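Local coordinates for PH1570-like domain-containing protein (Pyrococcus horikoshii, PDB 2HQ4) that is of unknown function but gives its name to the PH1570-like domain family and folds around one antiparallel beta sheet flanked by helices, at residues I135-P138 against R139-F143. Numbering follows the deposited sequence.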
# COMPACT_ATOMS: atom_id res chain seq x y z
N ILE A 135 3.44 5.44 -3.80
CA ILE A 135 4.69 4.68 -3.80
C ILE A 135 4.72 3.73 -5.00
O ILE A 135 3.73 3.03 -5.28
CB ILE A 135 4.85 3.83 -2.53
CG1 ILE A 135 5.09 4.73 -1.31
CG2 ILE A 135 6.02 2.76 -2.68
CD1 ILE A 135 4.92 3.90 -0.03
N LEU A 136 5.84 3.75 -5.73
CA LEU A 136 6.05 2.76 -6.77
C LEU A 136 7.16 1.87 -6.24
O LEU A 136 8.26 2.37 -5.98
CB LEU A 136 6.51 3.42 -8.08
CG LEU A 136 6.95 2.42 -9.20
CD1 LEU A 136 5.77 1.55 -9.63
CD2 LEU A 136 7.51 3.16 -10.42
N ASP A 137 6.89 0.58 -6.06
CA ASP A 137 7.93 -0.32 -5.56
C ASP A 137 8.51 -1.19 -6.69
O ASP A 137 7.93 -1.28 -7.76
CB ASP A 137 7.45 -1.15 -4.33
CG ASP A 137 6.50 -2.31 -4.70
OD1 ASP A 137 6.57 -2.86 -5.83
OD2 ASP A 137 5.72 -2.70 -3.82
N PRO A 138 9.71 -1.74 -6.47
CA PRO A 138 10.31 -2.55 -7.50
C PRO A 138 9.71 -3.93 -7.70
O PRO A 138 10.23 -4.68 -8.52
CB PRO A 138 11.78 -2.62 -7.06
CG PRO A 138 11.75 -2.49 -5.61
CD PRO A 138 10.58 -1.59 -5.30
N ARG A 139 8.60 -4.24 -7.02
CA ARG A 139 7.84 -5.45 -7.29
C ARG A 139 6.67 -5.19 -8.19
O ARG A 139 5.84 -6.08 -8.44
CB ARG A 139 7.39 -6.07 -5.96
CG ARG A 139 8.54 -6.72 -5.29
CD ARG A 139 8.22 -7.29 -3.90
NE ARG A 139 9.44 -7.90 -3.39
CZ ARG A 139 9.48 -8.79 -2.40
NH1 ARG A 139 8.38 -9.19 -1.83
NH2 ARG A 139 10.63 -9.31 -2.02
N GLY A 140 6.64 -3.98 -8.73
CA GLY A 140 5.64 -3.62 -9.71
C GLY A 140 4.28 -3.21 -9.21
O GLY A 140 3.26 -3.40 -9.90
N ARG A 141 4.25 -2.67 -7.99
CA ARG A 141 3.01 -2.27 -7.35
C ARG A 141 3.08 -0.77 -7.11
O ARG A 141 4.13 -0.23 -6.67
CB ARG A 141 2.87 -3.00 -6.02
CG ARG A 141 3.00 -4.50 -6.23
CD ARG A 141 2.96 -5.22 -4.96
NE ARG A 141 4.11 -4.98 -4.08
CZ ARG A 141 4.32 -5.73 -3.02
NH1 ARG A 141 3.47 -6.72 -2.80
NH2 ARG A 141 5.35 -5.53 -2.23
N LEU A 142 1.98 -0.11 -7.44
CA LEU A 142 1.82 1.30 -7.21
C LEU A 142 0.70 1.50 -6.18
O LEU A 142 -0.48 1.10 -6.41
CB LEU A 142 1.48 1.99 -8.54
CG LEU A 142 1.12 3.47 -8.38
CD1 LEU A 142 2.41 4.35 -8.16
CD2 LEU A 142 0.37 3.88 -9.59
N PHE A 143 1.07 2.08 -5.04
CA PHE A 143 0.12 2.40 -3.98
C PHE A 143 -0.26 3.87 -4.08
O PHE A 143 0.61 4.71 -4.39
CB PHE A 143 0.78 2.19 -2.63
CG PHE A 143 1.23 0.78 -2.38
CD1 PHE A 143 0.39 -0.11 -1.65
CD2 PHE A 143 2.48 0.34 -2.83
CE1 PHE A 143 0.81 -1.45 -1.40
CE2 PHE A 143 2.91 -0.97 -2.61
CZ PHE A 143 2.06 -1.87 -1.87
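Asp137 and Arg141 face each other across the tight turn of the beta hairpin formed by strands 134-136 and 141-145, and the aspartate side chain helps to hold that turn together, alongside its backbone bonds. Its CB sits 4.2 Å from Arg141 O, the carbonyl that accepts a nearly straight bond from Asp137 N. With CG lodged between the backbone N and the carbonyl carbon (chi1 77°), the carboxylate swings back over the turn. There OD1 accepts two backbone N-H groups from opposite faces of its plane, Arg139 N at 2.7 Å and Arg141 N at 3.2 Å, the first bond closing an Asx turn, the second reaching across to the start of the returning strand. OD2 turns to the Arg141 side chain, offering its syn lone pair to NE at 2.8 Å in a salt bridge, with a weak second bond from NH2. The two charged planes stand 54° apart, and the bend of the arginine at chi3 (-67°) brings NE round to the acid. OD2 also meets the edge of the Phe143 ring at CE2 (3.5 Å), while Phe143 CZ lies over one face of the guanidinium, toward its rim. Gly140 N closes the type I turn on Asp137 O. Beyond it, Ile135 and Phe143 pair through two backbone bonds, and on the other face Leu136 and Leu142 pack against helix 94-107. With an alanine here in place of Asp137, the Arg139 and Arg141 amides would probably lose this acceptor and the buried guanidinium its carboxylate mate. A single carboxylate thus pins the turn's backbone and probably offsets a buried arginine's charge; that arginine and the two amide donors are likely to lower the acid's pKa.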